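Local coordinates for protein 2-aminomuconic 6-semialdehyde dehydrogenase (Pseudomonas sp., PDB 7BZV) that oxidises 2-aminomuconic 6-semialdehyde with NAD+ in the meta-cleavage pathway of 2-aminophenol breakdown, working as a tetramer of the aldehyde dehydrogenase family, at residues R105-I116 with W446-P454. Numbering follows the deposited sequence.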
loop_
_atom_site.group_PDB
_atom_site.type_symbol
_atom_site.label_atom_id
_atom_site.label_comp_id
_atom_site.label_asym_id
_atom_site.label_seq_id
_atom_site.Cartn_x
_atom_site.Cartn_y
_atom_site.Cartn_z
ATOM N N ARG B 105 -14.265 23.669 0.217
ATOM C CA ARG B 105 -13.800 22.478 0.926
ATOM C C ARG B 105 -14.962 21.603 1.376
ATOM O O ARG B 105 -14.865 20.369 1.364
ATOM C CB ARG B 105 -12.944 22.876 2.121
ATOM C CG ARG B 105 -11.609 23.576 1.695
ATOM C CD ARG B 105 -10.593 23.719 2.874
ATOM N NE ARG B 105 -9.453 24.585 2.537
ATOM C CZ ARG B 105 -8.385 24.785 3.317
ATOM N NH1 ARG B 105 -8.269 24.171 4.490
ATOM N NH2 ARG B 105 -7.411 25.590 2.916
ATOM N N GLY B 106 -16.079 22.200 1.757
ATOM C CA GLY B 106 -17.221 21.377 2.132
ATOM C C GLY B 106 -17.701 20.497 0.995
ATOM O O GLY B 106 -18.092 19.340 1.203
ATOM N N ILE B 107 -17.691 21.035 -0.222
ATOM C CA ILE B 107 -18.084 20.259 -1.392
ATOM C C ILE B 107 -17.012 19.236 -1.734
ATOM O O ILE B 107 -17.313 18.091 -2.084
ATOM C CB ILE B 107 -18.326 21.204 -2.581
ATOM C CG1 ILE B 107 -19.611 22.010 -2.399
ATOM C CG2 ILE B 107 -18.344 20.446 -3.904
ATOM C CD1 ILE B 107 -19.634 23.298 -3.306
ATOM N N ALA B 108 -15.744 19.642 -1.633
ATOM C CA ALA B 108 -14.634 18.784 -2.020
ATOM C C ALA B 108 -14.546 17.555 -1.141
ATOM O O ALA B 108 -14.035 16.507 -1.585
ATOM C CB ALA B 108 -13.312 19.536 -1.950
ATOM N N ASN B 109 -14.982 17.653 0.116
ATOM C CA ASN B 109 -14.982 16.454 0.952
ATOM C C ASN B 109 -15.718 15.311 0.279
ATOM O O ASN B 109 -15.273 14.152 0.325
ATOM C CB ASN B 109 -15.595 16.739 2.325
ATOM C CG ASN B 109 -14.633 17.508 3.224
ATOM O OD1 ASN B 109 -13.434 17.387 3.074
ATOM N ND2 ASN B 109 -15.158 18.314 4.133
ATOM N N PHE B 110 -16.871 15.595 -0.316
ATOM C CA PHE B 110 -17.613 14.509 -0.937
ATOM C C PHE B 110 -16.899 13.978 -2.174
ATOM O O PHE B 110 -16.880 12.764 -2.406
ATOM C CB PHE B 110 -18.994 14.992 -1.270
ATOM C CG PHE B 110 -19.930 14.992 -0.113
ATOM C CD1 PHE B 110 -20.464 13.806 0.361
ATOM C CD2 PHE B 110 -20.304 16.182 0.491
ATOM C CE1 PHE B 110 -21.356 13.800 1.414
ATOM C CE2 PHE B 110 -21.218 16.187 1.543
ATOM C CZ PHE B 110 -21.745 14.996 2.004
ATOM N N ARG B 111 -16.299 14.863 -2.975
ATOM C CA ARG B 111 -15.583 14.388 -4.164
ATOM C C ARG B 111 -14.328 13.615 -3.796
ATOM O O ARG B 111 -14.003 12.601 -4.430
ATOM C CB ARG B 111 -15.217 15.566 -5.076
ATOM C CG ARG B 111 -16.433 16.162 -5.705
ATOM C CD ARG B 111 -16.185 17.315 -6.688
ATOM N NE ARG B 111 -17.460 17.671 -7.288
ATOM C CZ ARG B 111 -17.834 18.915 -7.609
ATOM N NH1 ARG B 111 -17.028 19.943 -7.405
ATOM N NH2 ARG B 111 -19.018 19.108 -8.154
ATOM N N ASN B 112 -13.574 14.098 -2.812
ATOM C CA ASN B 112 -12.351 13.408 -2.425
ATOM C C ASN B 112 -12.644 11.992 -1.916
ATOM O O ASN B 112 -11.898 11.054 -2.209
ATOM C CB ASN B 112 -11.615 14.202 -1.347
ATOM C CG ASN B 112 -11.023 15.556 -1.864
ATOM O OD1 ASN B 112 -10.436 16.316 -1.090
ATOM N ND2 ASN B 112 -11.187 15.845 -3.150
ATOM N N PHE B 113 -13.615 11.845 -1.019
ATOM C CA PHE B 113 -13.910 10.499 -0.522
ATOM C C PHE B 113 -14.570 9.638 -1.581
ATOM O O PHE B 113 -14.459 8.409 -1.512
ATOM C CB PHE B 113 -14.742 10.565 0.781
ATOM C CG PHE B 113 -13.892 10.888 1.964
ATOM C CD1 PHE B 113 -12.959 9.969 2.397
ATOM C CD2 PHE B 113 -13.918 12.144 2.543
ATOM C CE1 PHE B 113 -12.090 10.261 3.424
ATOM C CE2 PHE B 113 -13.040 12.457 3.589
ATOM C CZ PHE B 113 -12.129 11.512 4.022
ATOM N N ALA B 114 -15.255 10.228 -2.560
ATOM C CA ALA B 114 -15.690 9.404 -3.680
ATOM C C ALA B 114 -14.491 8.759 -4.394
ATOM O O ALA B 114 -14.517 7.563 -4.717
ATOM C CB ALA B 114 -16.520 10.250 -4.640
ATOM N N ASP B 115 -13.436 9.548 -4.655
ATOM C CA ASP B 115 -12.224 9.037 -5.291
ATOM C C ASP B 115 -11.558 7.968 -4.432
ATOM O O ASP B 115 -11.164 6.909 -4.936
ATOM C CB ASP B 115 -11.217 10.182 -5.549
ATOM C CG ASP B 115 -11.679 11.181 -6.585
ATOM O OD1 ASP B 115 -12.615 10.919 -7.374
ATOM O OD2 ASP B 115 -11.125 12.291 -6.592
ATOM N N ILE B 116 -11.414 8.230 -3.129
ATOM C CA ILE B 116 -10.779 7.257 -2.231
ATOM C C ILE B 116 -11.547 5.949 -2.204
ATOM O O ILE B 116 -10.973 4.858 -2.256
ATOM C CB ILE B 116 -10.667 7.834 -0.815
ATOM C CG1 ILE B 116 -9.570 8.893 -0.884
ATOM C CG2 ILE B 116 -10.311 6.750 0.217
ATOM C CD1 ILE B 116 -9.695 9.991 0.074
ATOM N N TRP B 446 0.289 27.109 6.150
ATOM C CA TRP B 446 -0.613 26.897 7.277
ATOM C C TRP B 446 -1.979 26.543 6.686
ATOM O O TRP B 446 -2.383 27.130 5.685
ATOM C CB TRP B 446 -0.680 28.137 8.196
ATOM C CG TRP B 446 -1.729 27.938 9.238
ATOM C CD1 TRP B 446 -1.629 27.193 10.381
ATOM C CD2 TRP B 446 -3.071 28.445 9.203
ATOM N NE1 TRP B 446 -2.823 27.224 11.063
ATOM C CE2 TRP B 446 -3.724 27.981 10.354
ATOM C CE3 TRP B 446 -3.781 29.266 8.306
ATOM C CZ2 TRP B 446 -5.068 28.276 10.629
ATOM C CZ3 TRP B 446 -5.131 29.592 8.596
ATOM C CH2 TRP B 446 -5.758 29.060 9.741
ATOM N N PHE B 447 -2.646 25.538 7.263
ATOM C CA PHE B 447 -4.018 25.164 6.891
ATOM C C PHE B 447 -4.118 24.720 5.429
ATOM O O PHE B 447 -5.083 25.037 4.738
ATOM C CB PHE B 447 -4.975 26.329 7.193
ATOM C CG PHE B 447 -6.454 25.959 7.244
ATOM C CD1 PHE B 447 -6.873 24.711 7.686
ATOM C CD2 PHE B 447 -7.427 26.901 6.922
ATOM C CE1 PHE B 447 -8.205 24.409 7.792
ATOM C CE2 PHE B 447 -8.770 26.613 7.025
ATOM C CZ PHE B 447 -9.166 25.351 7.446
ATOM N N LEU B 448 -3.124 23.966 4.958
ATOM C CA LEU B 448 -3.206 23.229 3.683
ATOM C C LEU B 448 -3.583 21.779 3.973
ATOM O O LEU B 448 -2.839 21.056 4.679
ATOM C CB LEU B 448 -1.846 23.309 2.984
ATOM C CG LEU B 448 -1.447 24.096 1.748
ATOM C CD1 LEU B 448 -0.018 23.603 1.351
ATOM C CD2 LEU B 448 -2.454 23.858 0.678
ATOM N N ARG B 449 -4.743 21.337 3.475
ATOM C CA ARG B 449 -5.366 20.102 3.966
ATOM C C ARG B 449 -5.494 19.105 2.812
ATOM O O ARG B 449 -6.398 19.219 1.974
ATOM C CB ARG B 449 -6.729 20.406 4.599
ATOM C CG ARG B 449 -6.690 21.193 5.915
ATOM C CD ARG B 449 -6.460 20.203 7.056
ATOM N NE ARG B 449 -7.565 19.247 7.236
ATOM C CZ ARG B 449 -7.526 17.920 7.013
ATOM N NH1 ARG B 449 -6.451 17.256 6.561
ATOM N NH2 ARG B 449 -8.614 17.241 7.237
ATOM N N ASP B 450 -4.577 18.135 2.760
ATOM C CA ASP B 450 -4.631 17.056 1.772
ATOM C C ASP B 450 -5.550 15.963 2.316
ATOM O O ASP B 450 -5.191 15.222 3.239
ATOM C CB ASP B 450 -3.235 16.520 1.461
ATOM C CG ASP B 450 -3.235 15.452 0.323
ATOM O OD1 ASP B 450 -4.244 14.760 0.074
ATOM O OD2 ASP B 450 -2.210 15.288 -0.348
ATOM N N LEU B 451 -6.721 15.836 1.732
ATOM C CA LEU B 451 -7.760 14.990 2.334
ATOM C C LEU B 451 -7.445 13.504 2.256
ATOM O O LEU B 451 -8.259 12.686 2.753
ATOM C CB LEU B 451 -9.109 15.267 1.667
ATOM C CG LEU B 451 -9.676 16.673 1.898
ATOM C CD1 LEU B 451 -11.184 16.664 1.620
ATOM C CD2 LEU B 451 -9.415 17.229 3.291
ATOM N N ARG B 452 -6.323 13.141 1.610
ATOM C CA ARG B 452 -5.872 11.746 1.538
ATOM C C ARG B 452 -4.920 11.376 2.666
ATOM O O ARG B 452 -4.536 10.200 2.777
ATOM C CB ARG B 452 -5.164 11.459 0.192
ATOM C CG ARG B 452 -6.031 11.910 -1.004
ATOM C CD ARG B 452 -5.268 12.053 -2.325
ATOM N NE ARG B 452 -4.197 13.047 -2.260
ATOM C CZ ARG B 452 -3.383 13.323 -3.280
ATOM N NH1 ARG B 452 -3.539 12.693 -4.442
ATOM N NH2 ARG B 452 -2.403 14.207 -3.132
ATOM N N THR B 453 -4.507 12.349 3.475
ATOM C CA THR B 453 -3.448 12.162 4.441
ATOM C C THR B 453 -4.026 12.073 5.841
ATOM O O THR B 453 -5.118 12.593 6.097
ATOM C CB THR B 453 -2.467 13.331 4.388
ATOM O OG1 THR B 453 -3.119 14.477 4.970
ATOM C CG2 THR B 453 -1.967 13.643 2.897
ATOM N N PRO B 454 -3.286 11.484 6.794
ATOM C CA PRO B 454 -3.823 11.284 8.153
ATOM C C PRO B 454 -3.852 12.598 8.914
ATOM O O PRO B 454 -2.877 13.351 8.898
ATOM C CB PRO B 454 -2.843 10.285 8.796
ATOM C CG PRO B 454 -1.523 10.451 8.011
ATOM C CD PRO B 454 -1.973 10.824 6.595
HETATM O O HOH W 1 -7.598 17.620 -0.414
#
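Arg105 lays NH1 over the centre of one face of the Phe447 ring, 3.2 Å above its plane, while the edge of the same guanidinium meets the Phe447 carbonyl. With Arg105 CZ over that face, 4.2 Å from the ring centroid and 11° off the normal, this is a cation-pi contact; the two planes are inclined by 48°. Arg105 NH2 donates to Phe447 O at 3.0 Å, the oxygen close to the guanidinium plane; NH1 adds a weak second bond. The arginine runs extended from CG to NE, so the one side chain meets both ring and backbone carbonyl of Phe447. Arg449 CG lies 3.7 Å from Arg105 NH1, oblique to the guanidinium, but its chain folds back to cation-pi contacts with Phe455 and Trp162.

One turn on, Asn109 and Asn112 of the helix receive Leu451 of the loop, roughly perpendicular to both; its shortest approaches are too tight to be trusted. Asn109 ND2 bonds Thr161 OG1. As modelled, a water donates to Asn112 OD1 and Arg449 O and accepts from Leu451 N. Beyond it, Ile116 CD1 packs 4.3 Å from Arg452 CG. Arg452 NE and NH2 form a two-pronged salt bridge with the Asp450 carboxylate, whose OD1 also closes an Asx turn on Arg452 N, probably helping to hold the type I turn 450-453.

In the aldehyde dehydrogenase fold, helix 95-119 of the cofactor-binding part thus meets the loop leaving strand 440-443 of the catalytic-domain sheet. Helix 156-169 touches both partners, helix 468-474 packs on Phe113 and Ile116, and Arg452 reaches Arg126 O of a second subunit and Ala118 O of a third.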